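Local coordinates for similarities with probable monooxygenase (Photorhabdus luminescens, PDB 4HB9), which binds flavin-adenine dinucleotide and probably works as a monooxygenase of the aromatic-ring-hydroxylase-like type, at residues S211-P214 with D218-F221. Sequence-based numbering, arbitrary orientation.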
ATOM      1  N   SER A 211       8.091 -12.572 -14.900  1.00 22.01           N
ATOM      2  CA  SER A 211       9.354 -11.942 -14.572  1.00 22.52           C
ATOM      3  C   SER A 211      10.367 -12.133 -15.679  1.00 22.09           C
ATOM      4  O   SER A 211      10.537 -13.246 -16.157  1.00 24.30           O
ATOM      5  CB  SER A 211       9.885 -12.541 -13.287  1.00 23.27           C
ATOM      6  OG  SER A 211       9.283 -11.887 -12.188  1.00 25.22           O
ATOM      7  N   ILE A 212      11.029 -11.048 -16.080  1.00 20.59           N
ATOM      8  CA  ILE A 212      12.056 -11.097 -17.075  1.00 21.94           C
ATOM      9  C   ILE A 212      13.368 -11.009 -16.353  1.00 22.43           C
ATOM     10  O   ILE A 212      13.632 -10.021 -15.645  1.00 21.97           O
ATOM     11  CB  ILE A 212      11.958  -9.941 -18.071  1.00 21.94           C
ATOM     12  CG1 ILE A 212      10.548  -9.845 -18.670  1.00 23.02           C
ATOM     13  CG2 ILE A 212      13.038 -10.057 -19.128  1.00 22.01           C
ATOM     14  CD1 ILE A 212       9.962 -11.110 -19.243  1.00 24.46           C
ATOM     15  N   VAL A 213      14.185 -12.042 -16.536  1.00 22.37           N
ATOM     16  CA  VAL A 213      15.473 -12.145 -15.862  1.00 22.97           C
ATOM     17  C   VAL A 213      16.597 -12.045 -16.872  1.00 23.10           C
ATOM     18  O   VAL A 213      16.935 -13.044 -17.519  1.00 23.76           O
ATOM     19  CB  VAL A 213      15.621 -13.468 -15.088  1.00 22.87           C
ATOM     20  CG1 VAL A 213      16.880 -13.426 -14.224  1.00 24.46           C
ATOM     21  CG2 VAL A 213      14.411 -13.714 -14.211  1.00 24.46           C
ATOM     22  N   PRO A 214      17.185 -10.854 -17.023  1.00 22.01           N
ATOM     23  CA  PRO A 214      18.255 -10.685 -18.003  1.00 22.47           C
ATOM     24  C   PRO A 214      19.632 -11.067 -17.474  1.00 24.30           C
ATOM     25  O   PRO A 214      19.766 -11.466 -16.314  1.00 20.58           O
ATOM     26  CB  PRO A 214      18.203  -9.192 -18.288  1.00 22.55           C
ATOM     27  CG  PRO A 214      17.821  -8.617 -16.964  1.00 22.03           C
ATOM     28  CD  PRO A 214      16.893  -9.596 -16.323  1.00 21.57           C
ATOM     29  N   ASP A 218      19.544  -6.463 -13.319  1.00 19.45           N
ATOM     30  CA  ASP A 218      18.271  -5.756 -13.213  1.00 18.38           C
ATOM     31  C   ASP A 218      17.158  -6.707 -13.563  1.00 18.68           C
ATOM     32  O   ASP A 218      17.393  -7.910 -13.762  1.00 18.06           O
ATOM     33  CB  ASP A 218      18.299  -4.458 -14.061  1.00 19.23           C
ATOM     34  CG  ASP A 218      18.772  -4.674 -15.504  1.00 20.45           C
ATOM     35  OD1 ASP A 218      18.838  -5.800 -16.003  1.00 19.53           O
ATOM     36  OD2 ASP A 218      19.064  -3.652 -16.148  1.00 22.90           O
ATOM     37  N   TRP A 219      15.922  -6.224 -13.578  1.00 18.08           N
ATOM     38  CA  TRP A 219      14.785  -7.128 -13.612  1.00 18.36           C
ATOM     39  C   TRP A 219      13.581  -6.405 -14.183  1.00 17.41           C
ATOM     40  O   TRP A 219      13.464  -5.204 -13.984  1.00 17.75           O
ATOM     41  CB  TRP A 219      14.484  -7.538 -12.173  1.00 18.19           C
ATOM     42  CG  TRP A 219      13.575  -8.690 -11.964  1.00 18.36           C
ATOM     43  CD1 TRP A 219      12.213  -8.688 -12.003  1.00 18.91           C
ATOM     44  CD2 TRP A 219      13.965 -10.003 -11.586  1.00 19.23           C
ATOM     45  NE1 TRP A 219      11.729  -9.937 -11.709  1.00 20.30           N
ATOM     46  CE2 TRP A 219      12.792 -10.761 -11.437  1.00 20.42           C
ATOM     47  CE3 TRP A 219      15.198 -10.615 -11.358  1.00 20.75           C
ATOM     48  CZ2 TRP A 219      12.816 -12.101 -11.066  1.00 22.06           C
ATOM     49  CZ3 TRP A 219      15.218 -11.937 -10.978  1.00 22.20           C
ATOM     50  CH2 TRP A 219      14.047 -12.667 -10.837  1.00 22.16           C
ATOM     51  N   LEU A 220      12.669  -7.133 -14.808  1.00 16.79           N
ATOM     52  CA  LEU A 220      11.373  -6.552 -15.242  1.00 17.49           C
ATOM     53  C   LEU A 220      10.237  -7.455 -14.813  1.00 17.26           C
ATOM     54  O   LEU A 220      10.191  -8.658 -15.164  1.00 19.39           O
ATOM     55  CB  LEU A 220      11.305  -6.313 -16.737  1.00 17.05           C
ATOM     56  CG  LEU A 220      10.084  -5.520 -17.228  1.00 17.21           C
ATOM     57  CD1 LEU A 220      10.204  -4.020 -16.919  1.00 17.05           C
ATOM     58  CD2 LEU A 220       9.945  -5.678 -18.730  1.00 19.22           C
ATOM     59  N   PHE A 221       9.347  -6.890 -13.997  1.00 18.44           N
ATOM     60  CA  PHE A 221       8.201  -7.610 -13.472  1.00 20.53           C
ATOM     61  C   PHE A 221       6.977  -7.118 -14.244  1.00 20.22           C
ATOM     62  O   PHE A 221       6.843  -5.917 -14.468  1.00 20.21           O
ATOM     63  CB  PHE A 221       8.065  -7.394 -11.957  1.00 22.69           C
ATOM     64  CG  PHE A 221       6.861  -8.058 -11.374  1.00 28.25           C
ATOM     65  CD1 PHE A 221       6.775  -9.447 -11.340  1.00 32.31           C
ATOM     66  CD2 PHE A 221       5.776  -7.316 -10.924  1.00 29.71           C
ATOM     67  CE1 PHE A 221       5.644 -10.076 -10.850  1.00 32.60           C
ATOM     68  CE2 PHE A 221       4.639  -7.939 -10.422  1.00 31.75           C
ATOM     69  CZ  PHE A 221       4.583  -9.323 -10.372  1.00 33.27           C
TER
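At the closed end of the beta hairpin made by strands 210-212 and 218-228, Ile212 and Leu220 form an antiparallel hydrogen-bonded pair. Ile212 N reaches Leu220 O at 2.7 Å and nearly straight (170°), while the return bond from Leu220 N to Ile212 O is longer, 3.2 Å. The Ile212 and Leu220 side chains lie side by side, their CB atoms 3.9 Å apart. On the other face of the sheet the Trp219 indole lies over residues 211-213: with CG anti to the backbone N (chi1 -166°), the ring is carried over Ile212 O and Val213. Val213 CG2 sits over the six-membered ring of Trp219, 3.8 Å from its centroid, in a CH-pi contact. At the indole edge, Trp219 NE1 gives a weak, bent hydrogen bond to Ser211 OG (3.2 Å, 144°), and the same OG meets the edge of the Phe221 ring at CD1, 3.6 Å away. Where the chain turns, Pro214 CG packs against Asp218 OD1, which is held by a hydrogen bond to Ser216 OG within the turn; OD2 is hydrogen-bonded to Tyr248 OH of the next strand. His387 meets the Trp219 ring edge-to-face. Backbone bonds of Ser211 and Val213 to strand 79-81 join the hairpin to the large mixed sheet of a fold like that of FAD-dependent aromatic-ring hydroxylases.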